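Side-chain contacts in 3-oxoacyl-(acyl-carrier protein) synthase II (Thermus thermophilus, PDB 1J3N), which probably catalyses the condensation step of fatty acid elongation, adding two-carbon units to acyl chains carried on acyl-carrier protein: residues G198-M203 and D225-G230; A205-N210 and E214-P219. One frame throughout, in Å; residues are numbered along the deposited sequence.

The centres of interactions 1 and 2 are about 9 Å apart, and all four segments lie in the part of the chain that runs from helix 194-202 to the loop before strand 232-240. Residues 205-210 and 214-219 of interaction 2 fall within the sequence that interaction 1 brackets. Three direct links join them: Phe-227 O lies 2.9 Å from Ser-207 N and Asp-225 OD1 2.9 Å from Ser-207 OG, both probable hydrogen bonds, while Phe-227 CE1 packs 3.2 Å from Leu-206 CD2. The atoms that touch in interaction 1 are apolar, and its helix side packs on the second subunit; interaction 2 combines a methyl contact with two neighbouring arginines.

Interaction 1: residues G198-M203 and D225-G230; sequences GAFAVM and DGFVMG
Phe-200, on helix 194-202, loses more surface to this contact than any other residue, because its ring meets both Phe-227 and Met-229 of the loop segment 225-230. The two phenylalanines form an offset edge-to-face pair: the ring centroids are 5.9 Å apart, the planes stand at 67°, and the edge of Phe-227 is directed at the face of Phe-200. The nearest atoms, Phe-200 CD1 and Phe-227 CZ, are 4.1 Å apart, which marks this as van der Waals packing at the far end of the Phe-227 ring. Phe-227 extends there from a rotamer with CG lodged between the backbone N and the carbonyl carbon (chi1 70°).

Met-229 approaches another part of the Phe-200 ring. Its terminal methyl does the touching, CE lying 3.5 Å from Phe-200 CD2 and 3.8 Å from Phe-200 CE2. The chain leaves the backbone extended and turns at the last torsion (chi3 -86°), which brings CE to the ring; the two side chains cross at about a right angle. Phe-200 also packs on Leu-206 and on Ile-132 of the second subunit, while Phe-227 meets the ring of His-338.

No hydrogen bond crosses between the segments, and the three touching residues are all buried. Cohesion therefore probably comes from burial of apolar surface and from dispersion, with the aromatic quadrupoles perhaps adding a mild directional preference.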
loop_
_atom_site.group_PDB
_atom_site.type_symbol
_atom_site.label_atom_id
_atom_site.label_comp_id
_atom_site.label_asym_id
_atom_site.label_seq_id
_atom_site.Cartn_x
_atom_site.Cartn_y
_atom_site.Cartn_z
ATOM N N GLY A 198 -1.737 -18.648 14.350
ATOM C CA GLY A 198 -1.879 -18.555 15.792
ATOM C C GLY A 198 -2.572 -17.255 16.160
ATOM O O GLY A 198 -3.499 -17.235 16.971
ATOM N N ALA A 199 -2.122 -16.165 15.546
ATOM C CA ALA A 199 -2.680 -14.837 15.788
ATOM C C ALA A 199 -4.165 -14.741 15.425
ATOM O O ALA A 199 -4.963 -14.189 16.185
ATOM C CB ALA A 199 -1.885 -13.803 15.010
ATOM N N PHE A 200 -4.531 -15.266 14.258
ATOM C CA PHE A 200 -5.923 -15.237 13.818
ATOM C C PHE A 200 -6.762 -16.199 14.657
ATOM O O PHE A 200 -7.972 -16.020 14.791
ATOM C CB PHE A 200 -6.025 -15.609 12.333
ATOM C CG PHE A 200 -5.715 -14.473 11.399
ATOM C CD1 PHE A 200 -6.625 -13.434 11.220
ATOM C CD2 PHE A 200 -4.515 -14.441 10.696
ATOM C CE1 PHE A 200 -6.348 -12.377 10.349
ATOM C CE2 PHE A 200 -4.225 -13.387 9.823
ATOM C CZ PHE A 200 -5.145 -12.355 9.650
ATOM N N ALA A 201 -6.115 -17.218 15.219
ATOM C CA ALA A 201 -6.802 -18.189 16.060
ATOM C C ALA A 201 -7.118 -17.580 17.422
ATOM O O ALA A 201 -8.231 -17.731 17.932
ATOM C CB ALA A 201 -5.947 -19.437 16.232
ATOM N N VAL A 202 -6.146 -16.902 18.024
ATOM C CA VAL A 202 -6.395 -16.276 19.321
ATOM C C VAL A 202 -7.450 -15.174 19.177
ATOM O O VAL A 202 -8.093 -14.796 20.152
ATOM C CB VAL A 202 -5.113 -15.672 19.933
ATOM C CG1 VAL A 202 -4.101 -16.775 20.199
ATOM C CG2 VAL A 202 -4.527 -14.618 18.998
ATOM N N MET A 203 -7.612 -14.667 17.955
ATOM C CA MET A 203 -8.604 -13.632 17.658
ATOM C C MET A 203 -9.977 -14.259 17.433
ATOM O O MET A 203 -10.971 -13.551 17.281
ATOM C CB MET A 203 -8.234 -12.877 16.388
ATOM C CG MET A 203 -7.137 -11.855 16.520
ATOM S SD MET A 203 -6.979 -10.995 14.940
ATOM C CE MET A 203 -8.225 -9.764 15.109
ATOM N N ASP A 225 -18.626 -20.852 11.001
ATOM C CA ASP A 225 -17.920 -20.459 12.222
ATOM C C ASP A 225 -16.535 -19.824 12.053
ATOM O O ASP A 225 -15.631 -20.111 12.840
ATOM C CB ASP A 225 -17.774 -21.682 13.130
ATOM C CG ASP A 225 -16.702 -22.651 12.639
ATOM O OD1 ASP A 225 -16.747 -23.046 11.451
ATOM O OD2 ASP A 225 -15.813 -23.020 13.439
ATOM N N GLY A 226 -16.362 -18.960 11.057
ATOM C CA GLY A 226 -15.065 -18.339 10.852
ATOM C C GLY A 226 -14.449 -18.796 9.546
ATOM O O GLY A 226 -14.846 -19.828 8.998
ATOM N N PHE A 227 -13.468 -18.053 9.040
ATOM C CA PHE A 227 -12.864 -18.429 7.772
ATOM C C PHE A 227 -11.668 -19.369 7.864
ATOM O O PHE A 227 -11.208 -19.722 8.954
ATOM C CB PHE A 227 -12.523 -17.170 6.941
ATOM C CG PHE A 227 -11.388 -16.346 7.478
ATOM C CD1 PHE A 227 -10.069 -16.716 7.244
ATOM C CD2 PHE A 227 -11.639 -15.170 8.174
ATOM C CE1 PHE A 227 -9.017 -15.924 7.690
ATOM C CE2 PHE A 227 -10.596 -14.376 8.624
ATOM C CZ PHE A 227 -9.280 -14.757 8.380
ATOM N N VAL A 228 -11.209 -19.813 6.699
ATOM C CA VAL A 228 -10.067 -20.711 6.605
ATOM C C VAL A 228 -9.002 -19.907 5.884
ATOM O O VAL A 228 -9.292 -19.239 4.891
ATOM C CB VAL A 228 -10.405 -21.978 5.780
ATOM C CG1 VAL A 228 -9.188 -22.905 5.709
ATOM C CG2 VAL A 228 -11.579 -22.705 6.410
ATOM N N MET A 229 -7.774 -19.943 6.386
ATOM C CA MET A 229 -6.722 -19.177 5.735
ATOM C C MET A 229 -6.205 -19.928 4.526
ATOM O O MET A 229 -5.941 -21.127 4.595
ATOM C CB MET A 229 -5.556 -18.900 6.684
ATOM C CG MET A 229 -4.582 -17.860 6.118
ATOM S SD MET A 229 -2.980 -17.840 6.948
ATOM C CE MET A 229 -3.319 -16.744 8.330
ATOM N N GLY A 230 -6.070 -19.207 3.419
ATOM C CA GLY A 230 -5.568 -19.791 2.193
ATOM C C GLY A 230 -4.327 -19.019 1.803
ATOM O O GLY A 230 -3.969 -18.043 2.453
#

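Interaction 2: residues A205-N210 and E214-P219; sequences ALSTRN and EKASRP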
loop_
_atom_site.group_PDB
_atom_site.type_symbol
_atom_site.label_atom_id
_atom_site.label_comp_id
_atom_site.label_asym_id
_atom_site.label_seq_id
_atom_site.Cartn_x
_atom_site.Cartn_y
_atom_site.Cartn_z
ATOM N N ALA A 205 -11.069 -15.699 14.824
ATOM C CA ALA A 205 -11.578 -15.370 13.498
ATOM C C ALA A 205 -11.588 -16.562 12.551
ATOM O O ALA A 205 -12.155 -16.485 11.466
ATOM C CB ALA A 205 -10.749 -14.245 12.892
ATOM N N LEU A 206 -10.970 -17.663 12.964
ATOM C CA LEU A 206 -10.886 -18.850 12.121
ATOM C C LEU A 206 -11.805 -20.012 12.511
ATOM O O LEU A 206 -12.130 -20.214 13.683
ATOM C CB LEU A 206 -9.438 -19.354 12.092
ATOM C CG LEU A 206 -8.329 -18.360 11.715
ATOM C CD1 LEU A 206 -6.988 -19.089 11.671
ATOM C CD2 LEU A 206 -8.622 -17.733 10.356
ATOM N N SER A 207 -12.212 -20.782 11.505
ATOM C CA SER A 207 -13.065 -21.941 11.718
ATOM C C SER A 207 -12.262 -22.996 12.469
ATOM O O SER A 207 -11.074 -23.178 12.211
ATOM C CB SER A 207 -13.528 -22.505 10.369
ATOM O OG SER A 207 -14.110 -23.789 10.523
ATOM N N THR A 208 -12.907 -23.687 13.405
ATOM C CA THR A 208 -12.226 -24.726 14.175
ATOM C C THR A 208 -12.686 -26.125 13.788
ATOM O O THR A 208 -12.547 -27.063 14.571
ATOM C CB THR A 208 -12.456 -24.546 15.696
ATOM O OG1 THR A 208 -13.867 -24.498 15.968
ATOM C CG2 THR A 208 -11.790 -23.265 16.186
ATOM N N ARG A 209 -13.226 -26.269 12.581
ATOM C CA ARG A 209 -13.711 -27.568 12.124
ATOM C C ARG A 209 -12.588 -28.461 11.589
ATOM O O ARG A 209 -12.618 -28.920 10.444
ATOM C CB ARG A 209 -14.778 -27.367 11.052
ATOM C CG ARG A 209 -15.637 -28.584 10.793
ATOM C CD ARG A 209 -16.942 -28.186 10.119
ATOM N NE ARG A 209 -17.583 -27.077 10.825
ATOM C CZ ARG A 209 -18.833 -26.671 10.613
ATOM N NH1 ARG A 209 -19.591 -27.286 9.713
ATOM N NH2 ARG A 209 -19.324 -25.645 11.298
ATOM N N ASN A 210 -11.599 -28.726 12.431
ATOM C CA ASN A 210 -10.472 -29.549 12.016
ATOM C C ASN A 210 -10.867 -30.933 11.505
ATOM O O ASN A 210 -10.187 -31.496 10.644
ATOM C CB ASN A 210 -9.476 -29.666 13.172
ATOM C CG ASN A 210 -8.954 -28.314 13.617
ATOM O OD1 ASN A 210 -8.451 -27.540 12.802
ATOM N ND2 ASN A 210 -9.076 -28.019 14.908
ATOM N N GLU A 214 -12.495 -29.864 4.261
ATOM C CA GLU A 214 -13.190 -29.411 3.059
ATOM C C GLU A 214 -14.559 -28.796 3.323
ATOM O O GLU A 214 -15.115 -28.120 2.451
ATOM C CB GLU A 214 -13.335 -30.567 2.061
ATOM C CG GLU A 214 -12.012 -31.151 1.603
ATOM C CD GLU A 214 -12.165 -32.159 0.479
ATOM O OE1 GLU A 214 -11.133 -32.708 0.036
ATOM O OE2 GLU A 214 -13.309 -32.401 0.033
ATOM N N LYS A 215 -15.098 -29.026 4.520
ATOM C CA LYS A 215 -16.413 -28.497 4.886
ATOM C C LYS A 215 -16.345 -27.306 5.842
ATOM O O LYS A 215 -17.373 -26.695 6.151
ATOM C CB LYS A 215 -17.265 -29.596 5.539
ATOM C CG LYS A 215 -17.536 -30.812 4.662
ATOM C CD LYS A 215 -18.485 -31.772 5.372
ATOM C CE LYS A 215 -18.825 -32.990 4.523
ATOM N NZ LYS A 215 -19.722 -33.917 5.283
ATOM N N ALA A 216 -15.145 -26.975 6.311
ATOM C CA ALA A 216 -14.971 -25.867 7.248
ATOM C C ALA A 216 -15.454 -24.525 6.685
ATOM O O ALA A 216 -16.273 -23.848 7.307
ATOM C CB ALA A 216 -13.503 -25.771 7.682
ATOM N N SER A 217 -14.947 -24.135 5.520
ATOM C CA SER A 217 -15.370 -22.875 4.897
ATOM C C SER A 217 -16.738 -23.088 4.252
ATOM O O SER A 217 -16.845 -23.669 3.176
ATOM C CB SER A 217 -14.368 -22.438 3.831
ATOM O OG SER A 217 -14.802 -21.239 3.215
ATOM N N ARG A 218 -17.781 -22.597 4.913
ATOM C CA ARG A 218 -19.152 -22.773 4.443
ATOM C C ARG A 218 -19.954 -21.474 4.585
ATOM O O ARG A 218 -20.842 -21.367 5.434
ATOM C CB ARG A 218 -19.805 -23.893 5.266
ATOM C CG ARG A 218 -19.749 -23.647 6.779
ATOM C CD ARG A 218 -20.185 -24.873 7.582
ATOM N NE ARG A 218 -21.360 -25.523 7.005
ATOM C CZ ARG A 218 -21.304 -26.566 6.185
ATOM N NH1 ARG A 218 -20.131 -27.084 5.847
ATOM N NH2 ARG A 218 -22.419 -27.084 5.692
ATOM N N PRO A 219 -19.658 -20.476 3.739
ATOM C CA PRO A 219 -20.353 -19.185 3.787
ATOM C C PRO A 219 -21.852 -19.248 3.543
ATOM O O PRO A 219 -22.335 -20.015 2.709
ATOM C CB PRO A 219 -19.622 -18.358 2.732
ATOM C CG PRO A 219 -19.201 -19.398 1.732
ATOM C CD PRO A 219 -18.717 -20.529 2.605
#
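Ser-207 OG touches Ala-216 CB at 3.5 Å and is held by two polar groups: Asp-225 OD1, its strongest partner, and the backbone N of Arg-209, a weak bond of 3.3 Å. The buried hydroxyl is thus satisfied even though its neighbour across the contact is a methyl. That methyl also packs 3.9 Å from Arg-209 CB, placing Ala-216 beside the side chains of both Ser-207 and Arg-209.

Beyond it the Arg-209 chain, with CG anti to the backbone N (chi1 -163°), extends alongside the short helix 213-216 and bends near its end toward Arg-218. Arg-209 NH1 comes 3.3 Å from Arg-218 CD and 3.7 Å from Arg-218 NE, the guanidinium planes only 16° from parallel. The nearness of like charges is probably offset by acids: Arg-218 NH2 forms a salt bridge with Asp-368, whereas Arg-209 NH2 makes a long, weak ion pair with Asp-225.

Arg-218 NH1 also donates to Lys-215 O at 2.8 Å, meeting a lone pair in the carbonyl plane (C=O...N angle 136°), with the acceptor in the guanidinium plane; with the Asp-368 salt bridge, this probably limits the rotation of the group. With an alanine here instead of Arg-218, Asp-368 would probably lose this ion partner and Lys-215 O this donor, and the Arg-209 guanidinium could shift.

In the connection between helix 194-202 and helix 213-216, Arg-209 is the centre of an inverse gamma turn, closed by the weak bond of 2.9 Å from Asn-210 N to Thr-208 O.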